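Local coordinates for alginate biosynthesis protein AlgX (Pseudomonas aeruginosa, PDB 4KNC) that takes part in alginate biosynthesis in the periplasm, protecting the polymer from degradation during its passage and contributing to its O-acetylation, at residues Ala103-Tyr107 with Glu108-Lys112; Trp296-Ala299 with Thr300-Met304; Ile385-Ser388 with Lys389-Thr393. One frame throughout, in Å; residues are numbered along the deposited sequence.

Contact 1 (Ala103-Tyr107 with Glu108-Lys112)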
loop_
_atom_site.group_PDB
_atom_site.type_symbol
_atom_site.label_atom_id
_atom_site.label_comp_id
_atom_site.label_asym_id
_atom_site.label_seq_id
_atom_site.Cartn_x
_atom_site.Cartn_y
_atom_site.Cartn_z
ATOM N N ALA A 103 21.377 -24.104 -0.152
ATOM C CA ALA A 103 20.909 -25.485 -0.161
ATOM C C ALA A 103 19.619 -25.613 0.641
ATOM O O ALA A 103 18.709 -26.345 0.247
ATOM C CB ALA A 103 21.975 -26.422 0.369
ATOM N N GLY A 104 19.533 -24.865 1.739
ATOM C CA GLY A 104 18.362 -24.874 2.606
ATOM C C GLY A 104 17.132 -24.118 2.114
ATOM O O GLY A 104 16.022 -24.376 2.569
ATOM N N PHE A 105 17.317 -23.185 1.188
ATOM C CA PHE A 105 16.216 -22.360 0.694
ATOM C C PHE A 105 15.545 -23.004 -0.508
ATOM O O PHE A 105 16.129 -23.065 -1.586
ATOM C CB PHE A 105 16.758 -20.969 0.341
ATOM C CG PHE A 105 15.773 -20.068 -0.356
ATOM C CD1 PHE A 105 14.460 -19.959 0.089
ATOM C CD2 PHE A 105 16.181 -19.291 -1.434
ATOM C CE1 PHE A 105 13.551 -19.109 -0.553
ATOM C CE2 PHE A 105 15.290 -18.439 -2.091
ATOM C CZ PHE A 105 13.969 -18.344 -1.648
ATOM N N ASP A 106 14.321 -23.489 -0.322
ATOM C CA ASP A 106 13.561 -24.124 -1.413
ATOM C C ASP A 106 13.168 -23.106 -2.481
ATOM O O ASP A 106 11.994 -22.757 -2.616
ATOM C CB ASP A 106 12.305 -24.798 -0.861
ATOM C CG ASP A 106 11.804 -25.937 -1.737
ATOM O OD1 ASP A 106 11.924 -25.870 -2.976
ATOM O OD2 ASP A 106 11.264 -26.908 -1.173
ATOM N N TYR A 107 14.155 -22.639 -3.240
ATOM C CA TYR A 107 13.943 -21.614 -4.263
ATOM C C TYR A 107 12.862 -21.952 -5.293
ATOM O O TYR A 107 12.045 -21.095 -5.644
ATOM C CB TYR A 107 15.261 -21.281 -4.972
ATOM C CG TYR A 107 15.077 -20.464 -6.226
ATOM C CD1 TYR A 107 14.919 -19.090 -6.161
ATOM C CD2 TYR A 107 15.075 -21.066 -7.474
ATOM C CE1 TYR A 107 14.755 -18.329 -7.308
ATOM C CE2 TYR A 107 14.900 -20.316 -8.636
ATOM C CZ TYR A 107 14.743 -18.946 -8.541
ATOM O OH TYR A 107 14.564 -18.190 -9.675
ATOM N N GLU A 108 12.846 -23.192 -5.777
ATOM C CA GLU A 108 11.884 -23.554 -6.813
ATOM C C GLU A 108 10.462 -23.517 -6.256
ATOM O O GLU A 108 9.522 -23.109 -6.940
ATOM C CB GLU A 108 12.203 -24.928 -7.428
ATOM C CG GLU A 108 13.538 -24.999 -8.180
ATOM C CD GLU A 108 13.598 -24.065 -9.381
ATOM O OE1 GLU A 108 12.526 -23.709 -9.903
ATOM O OE2 GLU A 108 14.712 -23.674 -9.800
ATOM N N LEU A 109 10.311 -23.925 -4.999
ATOM C CA LEU A 109 8.994 -23.913 -4.376
ATOM C C LEU A 109 8.491 -22.485 -4.195
ATOM O O LEU A 109 7.319 -22.187 -4.460
ATOM C CB LEU A 109 9.032 -24.614 -3.027
ATOM C CG LEU A 109 7.684 -24.668 -2.325
ATOM C CD1 LEU A 109 6.704 -25.403 -3.230
ATOM C CD2 LEU A 109 7.816 -25.335 -0.972
ATOM N N ALA A 110 9.387 -21.610 -3.735
ATOM C CA ALA A 110 9.067 -20.199 -3.563
ATOM C C ALA A 110 8.650 -19.571 -4.890
ATOM O O ALA A 110 7.634 -18.887 -4.969
ATOM C CB ALA A 110 10.269 -19.436 -2.960
ATOM N N LYS A 111 9.437 -19.813 -5.932
ATOM C CA LYS A 111 9.174 -19.240 -7.255
ATOM C C LYS A 111 7.840 -19.719 -7.829
ATOM O O LYS A 111 7.068 -18.941 -8.391
ATOM C CB LYS A 111 10.316 -19.587 -8.213
ATOM C CG LYS A 111 10.020 -19.249 -9.681
ATOM C CD LYS A 111 11.175 -19.644 -10.576
ATOM C CE LYS A 111 10.820 -19.414 -12.048
ATOM N NZ LYS A 111 11.996 -19.661 -12.924
ATOM N N LYS A 112 7.585 -21.010 -7.670
ATOM C CA LYS A 112 6.345 -21.627 -8.115
ATOM C C LYS A 112 5.149 -20.976 -7.402
ATOM O O LYS A 112 4.168 -20.572 -8.026
ATOM C CB LYS A 112 6.408 -23.127 -7.784
ATOM C CG LYS A 112 5.298 -23.957 -8.357
ATOM C CD LYS A 112 5.145 -25.280 -7.620
ATOM C CE LYS A 112 6.368 -26.158 -7.760
ATOM N NZ LYS A 112 6.337 -27.266 -6.759
HETATM O O HOH W 1 14.716 -25.352 -4.802
HETATM O O HOH W 2 14.518 -19.531 -12.098
#
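Asp106 and Tyr107 lend their carbonyls to the first turn of helix 107-123: Ala110 N donates to Asp106 O over 3.1 Å, and Lys111 N to Tyr107 O over 2.9 Å. Just before that turn the chain bends sharply. Phe105 is the first residue to leave helical geometry after helix 99-104, and Asp106 is the centre of an inverse gamma turn closed by Tyr107 N donating to Phe105 O at 2.6 Å. Asp106 is the N-cap. Its OD1 accepts from Leu109 N at 3.2 Å, the N-H reaching it from well above the carboxylate plane, 49° out of it, while the CB of Leu109 lies against the same oxygen. The preceding amide, Glu108 N, donates to a water 3.0 Å away, which returns a weak hydrogen bond to Asp106 OD1, so one carboxylate oxygen serves two amides of the opening turn, one of them through solvent. The short helix 99-104 is thus joined to helix 107-123, within the SGNH hydrolase-like domain, by a tight, capped connection. Further along, Glu108 folds back at chi2 and brings OE2 into the plane of the Tyr107 ring at its edge, 3.5 Å from CD2; carboxylate and ring stand almost perpendicular, 89° apart. That puts an anionic oxygen beside ring hydrogens, which would probably be mildly attractive. Lys111 treats the ring differently: its CB sits over one face, and with CG trans to the backbone N (chi1 170°) and the rest extended, its chain carries NZ out to a water at 2.7 Å, itself 2.8 Å from Tyr107 OH. The inner side is apolar, with the CB of Ala110 against the Phe105 ring at CZ and CE1, Leu53 touching Phe105, and Leu91 of helix 89-93 meeting Tyr107, Ala110 and Lys111.

Contact 2 (Trp296-Ala299 with Thr300-Met304)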
loop_
_atom_site.group_PDB
_atom_site.type_symbol
_atom_site.label_atom_id
_atom_site.label_comp_id
_atom_site.label_asym_id
_atom_site.label_seq_id
_atom_site.Cartn_x
_atom_site.Cartn_y
_atom_site.Cartn_z
ATOM N N TRP A 296 -0.284 -0.010 -8.101
ATOM C CA TRP A 296 -0.292 -0.243 -6.665
ATOM C C TRP A 296 0.851 -1.163 -6.281
ATOM O O TRP A 296 0.868 -2.330 -6.651
ATOM C CB TRP A 296 -1.647 -0.829 -6.247
ATOM C CG TRP A 296 -1.836 -1.048 -4.764
ATOM C CD1 TRP A 296 -1.058 -0.572 -3.737
ATOM C CD2 TRP A 296 -2.869 -1.827 -4.154
ATOM N NE1 TRP A 296 -1.563 -1.003 -2.520
ATOM C CE2 TRP A 296 -2.665 -1.781 -2.754
ATOM C CE3 TRP A 296 -3.939 -2.570 -4.654
ATOM C CZ2 TRP A 296 -3.501 -2.444 -1.858
ATOM C CZ3 TRP A 296 -4.775 -3.224 -3.760
ATOM C CH2 TRP A 296 -4.551 -3.155 -2.384
ATOM N N GLU A 297 1.806 -0.617 -5.531
ATOM C CA GLU A 297 3.035 -1.318 -5.187
ATOM C C GLU A 297 3.104 -1.677 -3.697
ATOM O O GLU A 297 2.909 -0.819 -2.832
ATOM C CB GLU A 297 4.247 -0.464 -5.581
ATOM C CG GLU A 297 5.574 -0.937 -4.974
ATOM C CD GLU A 297 5.883 -0.278 -3.609
ATOM O OE1 GLU A 297 6.127 -1.028 -2.638
ATOM O OE2 GLU A 297 5.885 0.974 -3.504
ATOM N N PHE A 298 3.382 -2.946 -3.413
ATOM C CA PHE A 298 3.601 -3.421 -2.047
ATOM C C PHE A 298 4.366 -4.747 -2.070
ATOM O O PHE A 298 4.502 -5.374 -3.127
ATOM C CB PHE A 298 2.272 -3.571 -1.300
ATOM C CG PHE A 298 1.260 -4.423 -2.015
ATOM C CD1 PHE A 298 0.393 -3.860 -2.945
ATOM C CD2 PHE A 298 1.172 -5.789 -1.761
ATOM C CE1 PHE A 298 -0.544 -4.643 -3.625
ATOM C CE2 PHE A 298 0.238 -6.581 -2.431
ATOM C CZ PHE A 298 -0.623 -6.001 -3.368
ATOM N N ALA A 299 4.848 -5.176 -0.908
ATOM C CA ALA A 299 5.623 -6.403 -0.802
ATOM C C ALA A 299 4.812 -7.605 -0.308
ATOM O O ALA A 299 3.616 -7.513 -0.051
ATOM C CB ALA A 299 6.856 -6.188 0.085
ATOM N N THR A 300 5.493 -8.732 -0.147
ATOM C CA THR A 300 4.816 -10.013 0.005
ATOM C C THR A 300 4.428 -10.394 1.441
ATOM O O THR A 300 3.890 -11.478 1.656
ATOM C CB THR A 300 5.685 -11.145 -0.603
ATOM O OG1 THR A 300 6.987 -11.145 0.015
ATOM C CG2 THR A 300 5.846 -10.934 -2.111
ATOM N N HIS A 301 4.696 -9.523 2.418
ATOM C CA HIS A 301 4.437 -9.881 3.816
ATOM C C HIS A 301 3.124 -9.329 4.363
ATOM O O HIS A 301 2.766 -9.606 5.494
ATOM C CB HIS A 301 5.604 -9.458 4.729
ATOM C CG HIS A 301 5.837 -7.978 4.765
ATOM N ND1 HIS A 301 6.504 -7.302 3.762
ATOM C CD2 HIS A 301 5.478 -7.040 5.677
ATOM C CE1 HIS A 301 6.560 -6.015 4.062
ATOM N NE2 HIS A 301 5.953 -5.830 5.223
ATOM N N TYR A 302 2.418 -8.529 3.577
ATOM C CA TYR A 302 1.186 -7.940 4.070
ATOM C C TYR A 302 0.022 -8.900 3.987
ATOM O O TYR A 302 -0.026 -9.774 3.115
ATOM C CB TYR A 302 0.850 -6.667 3.307
ATOM C CG TYR A 302 1.898 -5.617 3.463
ATOM C CD1 TYR A 302 2.114 -4.997 4.693
ATOM C CD2 TYR A 302 2.671 -5.232 2.381
ATOM C CE1 TYR A 302 3.107 -4.029 4.841
ATOM C CE2 TYR A 302 3.638 -4.281 2.513
ATOM C CZ TYR A 302 3.860 -3.673 3.736
ATOM O OH TYR A 302 4.845 -2.714 3.821
ATOM N N ASP A 303 -0.925 -8.719 4.899
ATOM C CA ASP A 303 -2.151 -9.506 4.900
ATOM C C ASP A 303 -3.119 -8.842 3.945
ATOM O O ASP A 303 -3.703 -7.810 4.278
ATOM C CB ASP A 303 -2.755 -9.559 6.307
ATOM C CG ASP A 303 -4.168 -10.134 6.320
ATOM O OD1 ASP A 303 -4.522 -10.887 5.389
ATOM O OD2 ASP A 303 -4.925 -9.836 7.266
ATOM N N MET A 304 -3.285 -9.440 2.764
ATOM C CA MET A 304 -4.111 -8.869 1.700
ATOM C C MET A 304 -5.604 -9.066 1.920
ATOM O O MET A 304 -6.408 -8.613 1.112
ATOM C CB MET A 304 -3.721 -9.456 0.332
ATOM C CG MET A 304 -2.260 -9.226 -0.080
ATOM S SD MET A 304 -2.007 -9.475 -1.868
ATOM C CE MET A 304 -2.268 -11.234 -2.041
HETATM O O HOH W 3 1.521 -9.000 0.550
#
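Ala299 O accepts a hydrogen bond from a water 2.6 Å away, and the same water reaches Tyr302 O at 3.1 Å; with more acceptors within range than protons, it cannot serve every one at once. The water links the two end residues of a type I turn, Ala299 to Tyr302, that takes the chain off the end of strand 293-298 in the parallel sheet. Tyr302 turns its ring back toward Phe298 and Ala299: CD2 lies 3.5 Å from Ala299 O, Ala299 N faces the ring edge in its plane, and CE2 is 4.1 Å from Phe298 CB. Beside it His301 ND1 approaches Ala299 CB, while NE2 of the same ring lies over the rim of one Tyr302 face. Phe298 holds CG between its backbone N and carbonyl carbon (chi1 54°), which presents the ring edge to Met304: SD is 3.7 Å from CE2 and 73° off the ring normal, an edge-on Met-aromatic contact. Phe121 of helix 107-123 touches both. The side chain of Tyr302 lies about 7 Å from that of Ser243, the inferred nucleophile. Apolar and Met-aromatic contacts thus pack the chain back against the strand end, while water bridges two carbonyl oxygens that could not bond each other.

Contact 3 (Ile385-Ser388 with Lys389-Thr393)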
loop_
_atom_site.group_PDB
_atom_site.type_symbol
_atom_site.label_atom_id
_atom_site.label_comp_id
_atom_site.label_asym_id
_atom_site.label_seq_id
_atom_site.Cartn_x
_atom_site.Cartn_y
_atom_site.Cartn_z
ATOM N N ILE A 385 -10.007 2.387 13.341
ATOM C CA ILE A 385 -9.209 2.658 12.148
ATOM C C ILE A 385 -7.962 3.449 12.488
ATOM O O ILE A 385 -8.046 4.592 12.938
ATOM C CB ILE A 385 -10.016 3.460 11.102
ATOM C CG1 ILE A 385 -11.302 2.724 10.742
ATOM C CG2 ILE A 385 -9.169 3.737 9.850
ATOM C CD1 ILE A 385 -12.103 3.404 9.664
ATOM N N GLU A 386 -6.803 2.838 12.270
ATOM C CA GLU A 386 -5.532 3.509 12.479
ATOM C C GLU A 386 -5.000 4.016 11.142
ATOM O O GLU A 386 -4.883 3.262 10.179
ATOM C CB GLU A 386 -4.513 2.563 13.123
ATOM C CG GLU A 386 -4.942 1.962 14.456
ATOM C CD GLU A 386 -5.114 3.004 15.546
ATOM O OE1 GLU A 386 -6.043 2.850 16.366
ATOM O OE2 GLU A 386 -4.320 3.970 15.591
ATOM N N GLN A 387 -4.675 5.299 11.094
ATOM C CA GLN A 387 -4.186 5.915 9.876
ATOM C C GLN A 387 -2.709 6.261 10.035
ATOM O O GLN A 387 -2.277 6.636 11.122
ATOM C CB GLN A 387 -5.005 7.167 9.597
ATOM C CG GLN A 387 -4.424 8.089 8.579
ATOM C CD GLN A 387 -5.316 9.294 8.327
ATOM O OE1 GLN A 387 -6.176 9.276 7.443
ATOM N NE2 GLN A 387 -5.120 10.344 9.110
ATOM N N SER A 388 -1.941 6.125 8.956
ATOM C CA SER A 388 -0.521 6.456 8.959
ATOM C C SER A 388 -0.264 7.875 9.451
ATOM O O SER A 388 -1.018 8.796 9.124
ATOM C CB SER A 388 0.064 6.304 7.549
ATOM O OG SER A 388 1.373 6.846 7.487
ATOM N N LYS A 389 0.808 8.037 10.228
ATOM C CA LYS A 389 1.214 9.339 10.755
ATOM C C LYS A 389 1.647 10.284 9.637
ATOM O O LYS A 389 1.660 11.505 9.813
ATOM C CB LYS A 389 2.385 9.188 11.740
ATOM C CG LYS A 389 2.171 8.211 12.902
ATOM C CD LYS A 389 1.162 8.723 13.921
ATOM C CE LYS A 389 1.174 7.863 15.179
ATOM N NZ LYS A 389 0.103 8.258 16.127
ATOM N N ALA A 390 2.015 9.718 8.492
ATOM C CA ALA A 390 2.604 10.517 7.428
ATOM C C ALA A 390 1.605 11.039 6.401
ATOM O O ALA A 390 1.968 11.848 5.562
ATOM C CB ALA A 390 3.728 9.753 6.744
ATOM N N VAL A 391 0.350 10.598 6.461
ATOM C CA VAL A 391 -0.632 11.080 5.495
ATOM C C VAL A 391 -1.474 12.243 5.997
ATOM O O VAL A 391 -1.500 12.552 7.180
ATOM C CB VAL A 391 -1.570 9.959 4.997
ATOM C CG1 VAL A 391 -0.751 8.781 4.469
ATOM C CG2 VAL A 391 -2.514 9.528 6.108
ATOM N N ASP A 392 -2.172 12.878 5.067
ATOM C CA ASP A 392 -3.052 13.994 5.369
ATOM C C ASP A 392 -4.284 13.871 4.482
ATOM O O ASP A 392 -4.243 14.208 3.297
ATOM C CB ASP A 392 -2.327 15.320 5.105
ATOM C CG ASP A 392 -3.125 16.541 5.564
ATOM O OD1 ASP A 392 -4.331 16.642 5.244
ATOM O OD2 ASP A 392 -2.532 17.413 6.240
ATOM N N THR A 393 -5.373 13.366 5.055
ATOM C CA THR A 393 -6.652 13.265 4.351
ATOM C C THR A 393 -7.592 14.355 4.848
ATOM O O THR A 393 -8.799 14.323 4.594
ATOM C CB THR A 393 -7.319 11.887 4.560
ATOM O OG1 THR A 393 -7.686 11.725 5.937
ATOM C CG2 THR A 393 -6.369 10.760 4.152
#
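A surface turn, held by its own backbone and one serine, leads the chain out of edge strand 380-386 of the carbohydrate-binding module toward strand 396-400. The type I turn runs from Ser388 to Val391, and its closing bond, Val391 N to Ser388 O, is weak at 3.5 Å. Ser388 OG does better: chi1 of 170° sets it opposite the backbone N, on the carbonyl side, where it accepts from Ala390 N at 3.1 Å in a fairly straight bond (162°). Ser388 CB also lies 4.0 Å from Val391 CG1. The other methyl of Val391, CG2, packs 3.4 Å from CG of Gln387, four residues earlier, and as close to Ser388 O. Gln387 runs extended across Val391, and its OE1 meets Thr393 coming from the opposite direction, 3.2 Å from OG1. The firmer polar partners of both ends lie elsewhere, however: Gln387 NE2 bonds to His367 ND1, and Thr393 OG1 to Arg396 O. Beyond the turn, Val391 and Thr393 rest on Ala279 and Ser388 on Ser275, in helix 275-282 of the SGNH hydrolase-like domain, so this loop forms part of the junction between the two domains. With the serine hydroxyl binding the amide two residues ahead, inside a type I turn that the same residue opens, Ser388 makes an ST turn.

Overall arrangement
All three are local turns at the ends of regular elements, and none touches another. Contacts 1 and 2 share the SGNH hydrolase-like domain, about 20 Å apart between centres; helix 107-123, which begins in contact 1, supplies Phe121 to pack on contact 2. Contact 3 belongs to the carbohydrate-binding module, across the chain's centre from contact 1. Contact 2 is the most central, partly buried and led by aromatic and sulfur packing. Contact 1, farther out but also partly buried, combines helix capping with charged groups and bridging water. Contact 3, the surface one, depends on a serine hydroxyl and leans on the neighbouring domain.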